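Local coordinates for protein Endonuclease/exonuclease/phosphatase (Beutenbergia cavernae DSM 12333, PDB 4RUW) that is of undefined specific function but belongs to the endonuclease/exonuclease/phosphatase family, joining a DNase I-like domain to an immunoglobulin-like one, at residues 237-242 with 249-254; 155-160 with 182-187; 375-380 with 421-426. All coordinates share one frame; numbering follows the deposited sequence.

Interaction 1: residues 237-242 with 249-254; sequences NIWTTD and SQNNLM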
ATOM      1  N   ASN A 237      -4.703  -0.618   7.224  1.00 12.02           N
ATOM      2  CA  ASN A 237      -5.442  -0.105   8.378  1.00 12.38           C
ATOM      3  C   ASN A 237      -4.765   1.077   9.069  1.00 11.99           C
ATOM      4  O   ASN A 237      -5.003   1.335  10.252  1.00 13.19           O
ATOM      5  CB  ASN A 237      -5.729  -1.223   9.391  1.00 13.54           C
ATOM      6  CG  ASN A 237      -7.125  -1.783   9.261  1.00 13.29           C
ATOM      7  OD1 ASN A 237      -8.088  -1.038   9.063  1.00 14.90           O
ATOM      8  ND2 ASN A 237      -7.253  -3.101   9.384  1.00 13.49           N
ATOM      9  N   ILE A 238      -3.917   1.784   8.326  1.00 11.89           N
ATOM     10  CA  ILE A 238      -3.272   2.988   8.831  1.00 12.20           C
ATOM     11  C   ILE A 238      -3.467   4.111   7.834  1.00 11.54           C
ATOM     12  O   ILE A 238      -3.439   3.879   6.625  1.00 12.10           O
ATOM     13  CB  ILE A 238      -1.749   2.768   9.101  1.00 13.54           C
ATOM     14  CG1 ILE A 238      -0.996   2.383   7.819  1.00 14.27           C
ATOM     15  CG2 ILE A 238      -1.556   1.738  10.197  1.00 15.21           C
ATOM     16  CD1 ILE A 238       0.519   2.300   8.009  1.00 17.23           C
ATOM     17  N   TRP A 239      -3.684   5.322   8.338  1.00 11.85           N
ATOM     18  CA  TRP A 239      -3.556   6.508   7.507  1.00 11.49           C
ATOM     19  C   TRP A 239      -2.071   6.754   7.243  1.00 11.87           C
ATOM     20  O   TRP A 239      -1.206   6.105   7.834  1.00 12.75           O
ATOM     21  CB  TRP A 239      -4.072   7.739   8.223  1.00 12.26           C
ATOM     22  CG  TRP A 239      -5.509   7.774   8.624  1.00 12.76           C
ATOM     23  CD1 TRP A 239      -6.452   6.784   8.523  1.00 13.06           C
ATOM     24  CD2 TRP A 239      -6.166   8.907   9.188  1.00 12.80           C
ATOM     25  NE1 TRP A 239      -7.666   7.250   9.006  1.00 13.60           N
ATOM     26  CE2 TRP A 239      -7.507   8.550   9.418  1.00 13.83           C
ATOM     27  CE3 TRP A 239      -5.737  10.196   9.530  1.00 14.31           C
ATOM     28  CZ2 TRP A 239      -8.428   9.435   9.977  1.00 14.75           C
ATOM     29  CZ3 TRP A 239      -6.640  11.070  10.079  1.00 14.68           C
ATOM     30  CH2 TRP A 239      -7.973  10.688  10.303  1.00 15.31           C
ATOM     31  N   THR A 240      -1.764   7.726   6.392  1.00 11.84           N
ATOM     32  CA  THR A 240      -0.373   8.111   6.204  1.00 12.08           C
ATOM     33  C   THR A 240       0.143   9.019   7.319  1.00 11.96           C
ATOM     34  O   THR A 240       1.360   9.122   7.509  1.00 12.88           O
ATOM     35  CB  THR A 240      -0.129   8.796   4.854  1.00 12.81           C
ATOM     36  OG1 THR A 240      -0.973   9.944   4.760  1.00 13.29           O
ATOM     37  CG2 THR A 240      -0.420   7.846   3.704  1.00 13.58           C
ATOM     38  N   THR A 241      -0.763   9.665   8.055  1.00 12.27           N
ATOM     39  CA  THR A 241      -0.366  10.579   9.123  1.00 13.09           C
ATOM     40  C   THR A 241      -1.122  10.247  10.406  1.00 12.34           C
ATOM     41  O   THR A 241      -2.192   9.627  10.373  1.00 13.13           O
ATOM     42  CB  THR A 241      -0.632  12.055   8.764  1.00 15.01           C
ATOM     43  OG1 THR A 241      -2.016  12.233   8.430  1.00 15.30           O
ATOM     44  CG2 THR A 241       0.254  12.509   7.617  1.00 16.94           C
ATOM     45  N   ASP A 242      -0.568  10.667  11.536  1.00 13.20           N
ATOM     46  CA  ASP A 242      -1.159  10.367  12.833  1.00 13.75           C
ATOM     47  C   ASP A 242      -2.613  10.830  12.897  1.00 14.12           C
ATOM     48  O   ASP A 242      -2.939  11.951  12.500  1.00 14.86           O
ATOM     49  CB  ASP A 242      -0.374  11.059  13.944  1.00 14.67           C
ATOM     50  CG  ASP A 242       1.044  10.529  14.093  1.00 15.67           C
ATOM     51  OD1 ASP A 242       1.367   9.437  13.568  1.00 15.64           O
ATOM     52  OD2 ASP A 242       1.845  11.215  14.764  1.00 18.59           O
ATOM     53  N   SER A 249      -1.615   7.165  18.120  1.00 18.78           N
ATOM     54  CA  SER A 249      -1.444   6.892  16.701  1.00 17.74           C
ATOM     55  C   SER A 249       0.018   7.049  16.302  1.00 17.62           C
ATOM     56  O   SER A 249       0.679   8.002  16.713  1.00 20.14           O
ATOM     57  CB  SER A 249      -2.327   7.830  15.882  1.00 17.71           C
ATOM     58  OG  SER A 249      -2.222   7.541  14.502  1.00 15.64           O
ATOM     59  N   GLN A 250       0.527   6.107  15.510  1.00 16.13           N
ATOM     60  CA  GLN A 250       1.929   6.156  15.096  1.00 16.09           C
ATOM     61  C   GLN A 250       2.083   5.931  13.594  1.00 13.77           C
ATOM     62  O   GLN A 250       2.992   5.242  13.128  1.00 14.26           O
ATOM     63  CB  GLN A 250       2.765   5.183  15.924  1.00 19.99           C
ATOM     64  CG  GLN A 250       2.811   5.606  17.388  1.00 23.28           C
ATOM     65  CD  GLN A 250       3.543   4.640  18.262  1.00 25.19           C
ATOM     66  OE1 GLN A 250       4.765   4.567  18.219  1.00 24.58           O
ATOM     67  NE2 GLN A 250       2.802   3.890  19.075  1.00 26.47           N
ATOM     68  N   ASN A 251       1.188   6.558  12.840  1.00 13.38           N
ATOM     69  CA  ASN A 251       1.200   6.454  11.394  1.00 12.31           C
ATOM     70  C   ASN A 251       2.396   7.115  10.730  1.00 12.06           C
ATOM     71  O   ASN A 251       2.976   6.549   9.809  1.00 12.36           O
ATOM     72  CB  ASN A 251      -0.104   6.998  10.827  1.00 13.06           C
ATOM     73  CG  ASN A 251      -1.300   6.192  11.278  1.00 13.02           C
ATOM     74  OD1 ASN A 251      -1.184   5.009  11.591  1.00 13.74           O
ATOM     75  ND2 ASN A 251      -2.463   6.828  11.301  1.00 14.17           N
ATOM     76  N   ASN A 252       2.772   8.315  11.167  1.00 12.57           N
ATOM     77  CA  ASN A 252       3.957   8.944  10.572  1.00 12.96           C
ATOM     78  C   ASN A 252       5.191   8.060  10.720  1.00 12.55           C
ATOM     79  O   ASN A 252       5.975   7.905   9.783  1.00 12.92           O
ATOM     80  CB  ASN A 252       4.230  10.327  11.164  1.00 13.88           C
ATOM     81  CG  ASN A 252       3.304  11.385  10.609  1.00 13.63           C
ATOM     82  OD1 ASN A 252       2.144  11.471  11.005  1.00 14.43           O
ATOM     83  ND2 ASN A 252       3.802  12.185   9.669  1.00 15.54           N
ATOM     84  N   LEU A 253       5.360   7.471  11.897  1.00 12.64           N
ATOM     85  CA  LEU A 253       6.471   6.572  12.142  1.00 12.73           C
ATOM     86  C   LEU A 253       6.433   5.376  11.179  1.00 12.69           C
ATOM     87  O   LEU A 253       7.415   5.072  10.502  1.00 12.35           O
ATOM     88  CB  LEU A 253       6.441   6.104  13.596  1.00 13.65           C
ATOM     89  CG  LEU A 253       7.546   5.142  14.021  1.00 14.84           C
ATOM     90  CD1 LEU A 253       8.921   5.791  13.905  1.00 16.79           C
ATOM     91  CD2 LEU A 253       7.288   4.650  15.438  1.00 16.99           C
HETATM   92  N   MSE A 254       5.289   4.710  11.086  1.00 12.62           N
HETATM   93  CA  MSE A 254       5.185   3.550  10.216  1.00 12.41           C
HETATM   94  C   MSE A 254       5.437   3.908   8.753  1.00 11.98           C
HETATM   95  O   MSE A 254       6.105   3.163   8.032  1.00 12.23           O
HETATM   96  CB  MSE A 254       3.828   2.865  10.405  1.00 12.31           C
HETATM   97  CG  MSE A 254       3.768   2.023  11.684  1.00 13.33           C
HETATM   98 SE   MSE A 254       2.164   0.938  11.887  0.60 13.62          SE
HETATM   99  CE  MSE A 254       1.052   2.230  12.844  1.00 17.18           C
TER
HETATM  100  O   HOH W   1      -4.734   5.021  11.285  1.00 15.34           O
HETATM  101  O   HOH W   2       3.922   8.474  14.175  1.00 16.82           O

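Interaction 2: residues 155-160 with 182-187; sequences HPFVGG and LTVTVD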
ATOM      1  N   HIS A 155      -1.620 -14.469 -14.755  1.00 14.03           N
ATOM      2  CA  HIS A 155      -0.290 -14.938 -15.127  1.00 14.35           C
ATOM      3  C   HIS A 155       0.195 -15.981 -14.135  1.00 13.94           C
ATOM      4  O   HIS A 155      -0.127 -15.914 -12.956  1.00 14.67           O
ATOM      5  CB  HIS A 155       0.664 -13.751 -15.187  1.00 15.65           C
ATOM      6  CG  HIS A 155       0.124 -12.609 -15.979  1.00 15.73           C
ATOM      7  ND1 HIS A 155      -0.122 -12.702 -17.332  1.00 17.06           N
ATOM      8  CD2 HIS A 155      -0.285 -11.373 -15.607  1.00 16.79           C
ATOM      9  CE1 HIS A 155      -0.619 -11.558 -17.763  1.00 16.59           C
ATOM     10  NE2 HIS A 155      -0.731 -10.734 -16.737  1.00 17.12           N
ATOM     11  N   PRO A 156       0.959 -16.970 -14.611  1.00 14.65           N
ATOM     12  CA  PRO A 156       1.328 -18.089 -13.741  1.00 15.60           C
ATOM     13  C   PRO A 156       2.228 -17.701 -12.577  1.00 14.34           C
ATOM     14  O   PRO A 156       2.999 -16.740 -12.642  1.00 15.32           O
ATOM     15  CB  PRO A 156       2.065 -19.050 -14.687  1.00 17.52           C
ATOM     16  CG  PRO A 156       2.511 -18.213 -15.808  1.00 19.31           C
ATOM     17  CD  PRO A 156       1.488 -17.128 -15.973  1.00 16.56           C
ATOM     18  N   PHE A 157       2.111 -18.466 -11.501  1.00 15.34           N
ATOM     19  CA  PHE A 157       2.995 -18.329 -10.358  1.00 15.34           C
ATOM     20  C   PHE A 157       4.326 -19.018 -10.640  1.00 16.55           C
ATOM     21  O   PHE A 157       4.393 -19.973 -11.417  1.00 18.59           O
ATOM     22  CB  PHE A 157       2.366 -18.965  -9.119  1.00 15.55           C
ATOM     23  CG  PHE A 157       1.082 -18.319  -8.679  1.00 15.75           C
ATOM     24  CD1 PHE A 157       0.902 -16.948  -8.761  1.00 16.90           C
ATOM     25  CD2 PHE A 157       0.056 -19.090  -8.159  1.00 17.05           C
ATOM     26  CE1 PHE A 157      -0.284 -16.366  -8.339  1.00 17.80           C
ATOM     27  CE2 PHE A 157      -1.128 -18.515  -7.739  1.00 17.59           C
ATOM     28  CZ  PHE A 157      -1.298 -17.151  -7.829  1.00 16.97           C
ATOM     29  N   VAL A 158       5.383 -18.522 -10.005  1.00 16.06           N
ATOM     30  CA  VAL A 158       6.674 -19.191  -9.991  1.00 17.33           C
ATOM     31  C   VAL A 158       6.837 -19.745  -8.584  1.00 18.26           C
ATOM     32  O   VAL A 158       6.998 -18.986  -7.623  1.00 19.42           O
ATOM     33  CB  VAL A 158       7.817 -18.209 -10.306  1.00 18.82           C
ATOM     34  CG1 VAL A 158       9.164 -18.939 -10.333  1.00 20.98           C
ATOM     35  CG2 VAL A 158       7.546 -17.491 -11.624  1.00 20.31           C
ATOM     36  N   GLY A 159       6.772 -21.064  -8.449  1.00 20.11           N
ATOM     37  CA  GLY A 159       6.701 -21.671  -7.134  1.00 20.75           C
ATOM     38  C   GLY A 159       5.317 -21.446  -6.551  1.00 20.94           C
ATOM     39  O   GLY A 159       4.361 -21.199  -7.285  1.00 23.23           O
ATOM     40  N   GLY A 160       5.206 -21.529  -5.232  1.00 20.66           N
ATOM     41  CA  GLY A 160       3.918 -21.400  -4.575  1.00 19.71           C
ATOM     42  C   GLY A 160       3.853 -20.232  -3.613  1.00 18.20           C
ATOM     43  O   GLY A 160       4.819 -19.477  -3.451  1.00 18.90           O
ATOM     44  N   LEU A 182       0.931 -12.960   2.797  1.00 11.45           N
ATOM     45  CA  LEU A 182       1.025 -13.943   1.724  1.00 11.68           C
ATOM     46  C   LEU A 182       1.964 -13.406   0.651  1.00 11.76           C
ATOM     47  O   LEU A 182       1.788 -12.293   0.171  1.00 12.71           O
ATOM     48  CB  LEU A 182      -0.353 -14.198   1.113  1.00 11.85           C
ATOM     49  CG  LEU A 182      -0.379 -15.009  -0.183  1.00 12.95           C
ATOM     50  CD1 LEU A 182       0.228 -16.394   0.028  1.00 14.55           C
ATOM     51  CD2 LEU A 182      -1.795 -15.101  -0.727  1.00 14.12           C
ATOM     52  N   THR A 183       2.965 -14.199   0.276  1.00 11.98           N
ATOM     53  CA  THR A 183       3.892 -13.799  -0.773  1.00 12.68           C
ATOM     54  C   THR A 183       3.905 -14.841  -1.880  1.00 12.61           C
ATOM     55  O   THR A 183       4.027 -16.035  -1.615  1.00 13.67           O
ATOM     56  CB  THR A 183       5.321 -13.621  -0.207  1.00 13.71           C
ATOM     57  OG1 THR A 183       5.300 -12.600   0.798  1.00 14.07           O
ATOM     58  CG2 THR A 183       6.305 -13.248  -1.308  1.00 15.08           C
ATOM     59  N   VAL A 184       3.778 -14.383  -3.122  1.00 12.71           N
ATOM     60  CA  VAL A 184       3.865 -15.269  -4.268  1.00 13.66           C
ATOM     61  C   VAL A 184       4.477 -14.512  -5.439  1.00 13.03           C
ATOM     62  O   VAL A 184       4.275 -13.316  -5.584  1.00 14.53           O
ATOM     63  CB  VAL A 184       2.485 -15.863  -4.629  1.00 16.48           C
ATOM     64  CG1 VAL A 184       1.531 -14.786  -5.138  1.00 17.51           C
ATOM     65  CG2 VAL A 184       2.637 -17.022  -5.613  1.00 18.86           C
ATOM     66  N   THR A 185       5.257 -15.207  -6.253  1.00 13.16           N
ATOM     67  CA  THR A 185       5.856 -14.601  -7.428  1.00 13.21           C
ATOM     68  C   THR A 185       5.002 -14.890  -8.648  1.00 12.94           C
ATOM     69  O   THR A 185       4.602 -16.039  -8.878  1.00 13.74           O
ATOM     70  CB  THR A 185       7.278 -15.124  -7.650  1.00 14.40           C
ATOM     71  OG1 THR A 185       8.074 -14.766  -6.519  1.00 15.87           O
ATOM     72  CG2 THR A 185       7.887 -14.528  -8.898  1.00 15.75           C
ATOM     73  N   VAL A 186       4.721 -13.846  -9.422  0.67 12.80           N
ATOM     74  CA  VAL A 186       3.976 -13.980 -10.666  0.67 12.72           C
ATOM     75  C   VAL A 186       4.909 -13.727 -11.852  0.67 12.97           C
ATOM     76  O   VAL A 186       5.702 -12.784 -11.831  0.67 13.77           O
ATOM     77  CB  VAL A 186       2.821 -12.963 -10.702  0.67 14.46           C
ATOM     78  CG1 VAL A 186       2.074 -13.044 -12.015  0.67 17.08           C
ATOM     79  CG2 VAL A 186       1.872 -13.205  -9.536  0.67 13.86           C
ATOM     80  N   ASP A 187       4.832 -14.578 -12.872  1.00 13.43           N
ATOM     81  CA  ASP A 187       5.649 -14.411 -14.070  1.00 14.10           C
ATOM     82  C   ASP A 187       4.838 -13.682 -15.139  1.00 13.78           C
ATOM     83  O   ASP A 187       3.997 -14.276 -15.812  1.00 15.23           O
ATOM     84  CB  ASP A 187       6.126 -15.768 -14.579  1.00 15.33           C
ATOM     85  CG  ASP A 187       7.082 -15.645 -15.739  1.00 17.31           C
ATOM     86  OD1 ASP A 187       7.529 -14.517 -16.038  1.00 17.79           O
ATOM     87  OD2 ASP A 187       7.394 -16.682 -16.356  1.00 19.51           O
TER
HETATM   88  O   HOH W   3       6.179 -17.838  -5.381  1.00 20.04           O
HETATM   89  O   HOH W   4       6.772 -16.998  -2.094  1.00 19.44           O

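Interaction 3: residues 375-380 with 421-426; sequences DGTAVR and ACLVGA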
ATOM      1  N   ASP A 375       0.160  24.106   6.932  1.00 20.44           N
ATOM      2  CA  ASP A 375       0.861  24.987   7.867  1.00 21.28           C
ATOM      3  C   ASP A 375       1.943  25.836   7.198  1.00 21.41           C
ATOM      4  O   ASP A 375       2.663  26.582   7.861  1.00 23.48           O
ATOM      5  CB  ASP A 375       1.443  24.200   9.053  1.00 23.07           C
ATOM      6  CG  ASP A 375       2.527  23.202   8.644  1.00 23.66           C
ATOM      7  OD1 ASP A 375       2.918  23.152   7.458  1.00 20.91           O
ATOM      8  OD2 ASP A 375       3.006  22.466   9.535  1.00 26.89           O
ATOM      9  N   GLY A 376       2.053  25.723   5.883  1.00 20.64           N
ATOM     10  CA  GLY A 376       3.001  26.527   5.139  1.00 20.29           C
ATOM     11  C   GLY A 376       4.393  25.944   5.048  1.00 19.71           C
ATOM     12  O   GLY A 376       5.238  26.478   4.333  1.00 22.11           O
ATOM     13  N   THR A 377       4.652  24.858   5.771  1.00 17.93           N
ATOM     14  CA  THR A 377       5.955  24.213   5.678  1.00 17.70           C
ATOM     15  C   THR A 377       6.059  23.424   4.378  1.00 16.85           C
ATOM     16  O   THR A 377       5.052  23.103   3.740  1.00 17.16           O
ATOM     17  CB  THR A 377       6.255  23.278   6.871  1.00 19.00           C
ATOM     18  OG1 THR A 377       5.327  22.186   6.880  1.00 19.49           O
ATOM     19  CG2 THR A 377       6.191  24.038   8.193  1.00 20.77           C
ATOM     20  N   ALA A 378       7.284  23.119   3.974  1.00 16.74           N
ATOM     21  CA  ALA A 378       7.504  22.334   2.769  1.00 17.17           C
ATOM     22  C   ALA A 378       8.635  21.353   3.013  1.00 16.04           C
ATOM     23  O   ALA A 378       9.505  21.592   3.851  1.00 17.45           O
ATOM     24  CB  ALA A 378       7.846  23.244   1.595  1.00 19.02           C
ATOM     25  N   VAL A 379       8.613  20.238   2.290  1.00 15.09           N
ATOM     26  CA  VAL A 379       9.759  19.336   2.270  1.00 14.93           C
ATOM     27  C   VAL A 379      10.526  19.573   0.976  1.00 14.96           C
ATOM     28  O   VAL A 379       9.950  19.557  -0.117  1.00 16.04           O
ATOM     29  CB  VAL A 379       9.354  17.851   2.451  1.00 15.56           C
ATOM     30  CG1 VAL A 379      10.542  16.931   2.195  1.00 16.91           C
ATOM     31  CG2 VAL A 379       8.791  17.637   3.856  1.00 16.19           C
ATOM     32  N   ARG A 380      11.819  19.837   1.109  1.00 15.49           N
ATOM     33  CA  ARG A 380      12.641  20.161  -0.045  1.00 16.93           C
ATOM     34  C   ARG A 380      13.785  19.170  -0.157  1.00 16.34           C
ATOM     35  O   ARG A 380      14.450  18.856   0.832  1.00 18.72           O
ATOM     36  CB  ARG A 380      13.173  21.589   0.071  1.00 19.74           C
ATOM     37  CG  ARG A 380      14.131  22.000  -1.028  1.00 22.13           C
ATOM     38  CD  ARG A 380      14.339  23.503  -0.990  1.00 26.48           C
ATOM     39  NE  ARG A 380      13.069  24.191  -1.199  1.00 29.17           N
ATOM     40  CZ  ARG A 380      12.760  25.378  -0.683  1.00 32.47           C
ATOM     41  NH1 ARG A 380      13.635  26.024   0.079  1.00 32.93           N
ATOM     42  NH2 ARG A 380      11.571  25.915  -0.928  1.00 34.93           N
ATOM     43  N   ALA A 421      17.538  16.314   2.352  1.00 15.16           N
ATOM     44  CA  ALA A 421      16.107  16.524   2.530  1.00 14.98           C
ATOM     45  C   ALA A 421      15.912  17.449   3.719  1.00 15.22           C
ATOM     46  O   ALA A 421      16.457  17.211   4.800  1.00 15.99           O
ATOM     47  CB  ALA A 421      15.386  15.208   2.765  1.00 16.25           C
ATOM     48  N   CYS A 422      15.123  18.500   3.513  0.68 15.43           N
ATOM     49  CA  CYS A 422      14.886  19.504   4.538  0.68 16.11           C
ATOM     50  C   CYS A 422      13.406  19.706   4.812  0.68 16.32           C
ATOM     51  O   CYS A 422      12.562  19.494   3.943  0.68 17.45           O
ATOM     52  CB  CYS A 422      15.456  20.852   4.108  0.68 18.77           C
ATOM     53  SG  CYS A 422      17.227  20.896   3.907  0.68 19.91           S
ATOM     54  N   LEU A 423      13.105  20.137   6.031  1.00 16.40           N
ATOM     55  CA  LEU A 423      11.806  20.694   6.334  1.00 16.17           C
ATOM     56  C   LEU A 423      12.013  22.203   6.372  1.00 17.33           C
ATOM     57  O   LEU A 423      12.856  22.702   7.122  1.00 18.35           O
ATOM     58  CB  LEU A 423      11.292  20.191   7.679  1.00 17.71           C
ATOM     59  CG  LEU A 423       9.893  20.697   8.040  1.00 18.28           C
ATOM     60  CD1 LEU A 423       8.839  20.185   7.057  1.00 19.46           C
ATOM     61  CD2 LEU A 423       9.534  20.316   9.469  1.00 20.23           C
ATOM     62  N   VAL A 424      11.270  22.915   5.531  1.00 17.61           N
ATOM     63  CA  VAL A 424      11.415  24.352   5.393  1.00 19.53           C
ATOM     64  C   VAL A 424      10.197  25.023   5.995  1.00 19.92           C
ATOM     65  O   VAL A 424       9.064  24.634   5.713  1.00 21.10           O
ATOM     66  CB  VAL A 424      11.544  24.759   3.913  1.00 22.09           C
ATOM     67  CG1 VAL A 424      11.857  26.243   3.802  1.00 23.48           C
ATOM     68  CG2 VAL A 424      12.626  23.938   3.233  1.00 23.26           C
ATOM     69  N   GLY A 425      10.431  26.016   6.842  1.00 22.30           N
ATOM     70  CA  GLY A 425       9.341  26.730   7.480  1.00 24.65           C
ATOM     71  C   GLY A 425       8.633  27.643   6.502  1.00 26.65           C
ATOM     72  O   GLY A 425       9.127  27.890   5.400  1.00 27.68           O
ATOM     73  N   ALA A 426       7.470  28.146   6.905  1.00 29.64           N
ATOM     74  CA  ALA A 426       6.682  29.021   6.045  1.00 32.49           C
ATOM     75  C   ALA A 426       7.452  30.291   5.688  1.00 34.68           C
ATOM     76  O   ALA A 426       7.277  30.847   4.605  1.00 36.44           O
ATOM     77  CB  ALA A 426       5.351  29.364   6.708  1.00 32.85           C
TER

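Interaction 1: residues 237-242 with 249-254
T241 and D242 run past N252 and N251, with CA atoms 4.8 Å apart in both pairs, where the irregular loop 237-242 meets the first turn of the helix that starts at N251. The side chains of D242 and N252 exchange bonds with each other's backbone: D242 N donates to N252 OD1 (2.9 Å), and N252 N donates to D242 OD1 (3.0 Å), an almost straight bond of 169° that meets the oxygen from above the carboxylate plane. Carboxylate and amide are turned nearly perpendicular, at 79°. Water 2 bridges D242 OD1 to L253 N. N251 points into the loop. Its ND2 donates to T241 O at 3.0 Å, with the acceptor lying in the plane of the amide, and also to water 1, which accepts from W239 N. The amide carbonyl turns to I238, OD1 lying 3.4 Å from I238 CB. Beside it, I238 CG2 touches the selenomethionine methyl M254 CE (3.7 Å), swung there by a bend at chi3 (-90°); side chains of helix 207-222 pack on both residues. N252 ND2 reaches L347 O and T240 O receives N368 ND2, both partners in the immunoglobulin-like domain. With the D242 carboxylate at the helix N-terminus, bonded to N252 N and water-linked to L253 N, a favourable interaction between its charge and the helix dipole is likely.

Interaction 2: residues 155-160 with 182-187
F157 faces V184 and V186 across an antiparallel pairing in which D187 N bonds to P156 O at 2.8 Å, nearly straight, and V158 N bonds to T185 O. The phenylalanine CG stands anti to the carbonyl carbon (chi1 -63°), beside the backbone N. From its root outward, F157 CB lies 3.7 Å from T185 O, and CG and CD1 then pass beneath V184 CG2, which is 3.6 Å from CD1. This methyl sits over one ring face in a CH-pi contact, 3.9 Å from the centroid and shifted toward the rim. CE1 next meets V184 CG1 at 4.0 Å; less certainly, since V186 has two conformers, V186 CG2 approaches the ring edge in plane. Strand 157-166 is an edge strand of its six-stranded sheet, and the F157 side chain touches H125 and W127 on strand 125-133 of the other six-stranded sheet, where the two sheets of the DNase I-like fold pack together. V158 CG2 lies 3.7 Å from D187 CB. At the corner formed by V158 and G159, water 3 accepts from T185 N at 2.9 Å and also lies beside V158 O and G160 O.

Interaction 3: residues 375-380 with 421-426
Strands 378-380 and 421-424 are antiparallel neighbours in the middle of a four-stranded sheet, flanked by strands 390-396 and 430-437. A378 with V424 and R380 with C422 form hydrogen-bonded pairs, and V379 with L423 the non-hydrogen-bonded pair between them. Four backbone bonds of 2.8 to 2.9 Å join A378 N to V424 O, V424 N to A378 O, R380 N to C422 O and C422 N to R380 O. The same carbonyls also receive CA-H...O contacts, as C422 O does from V379 CA. On the face carrying V379 and L423, L423 CD1 lies 4.1 Å from V379 CG2; it is also 4.0 Å from CB of T377, the residue just before the strand. V379 further touches A342 of strand 334-342, in the domain's other sheet. On the face carrying R380 and V424, the arginine runs alongside its neighbour: CG is anti to the backbone N (chi1 176°), and a bend at chi3 (-61°) turns NE out of the extended chain. V424 CG2 lies over one guanidinium face, offset toward the rim and 3.9 Å from R380 NH1. R380 NE is held by T395 OG1 of the next strand. Before the strand begins, D375 OD1 takes two bonds, T377 OG1 at 2.7 Å on its syn side and T377 N from above the carboxylate plane, the latter defining an Asx turn. K367 and R369 form salt bridges with this carboxylate, probably offsetting its charge. G376 has positive phi, and A426 CA makes a CA-H...O contact with G376 O. This antiparallel pairing, with one face turned to a second four-stranded sheet, is the arrangement of an immunoglobulin-like beta-sandwich.

Interactions 1 and 2 belong to the DNase I-like part of the chain and interaction 3 to the immunoglobulin-like part. Interaction 1 is the intermediate one: its centre lies 20 Å from that of interaction 3, with nearest atoms about 9 Å apart, and 30 Å from that of interaction 2. Interactions 2 and 3 are on opposite sides of the chain's centre, their own centres 42 Å apart. No two of the contacts touch, and they follow one another in series along the chain. The zinc ion is bound by H98, D100, H107 and H137, none of which belongs to these segments. Bonds to N368 and Q371 link the 237-242 loop to the second domain.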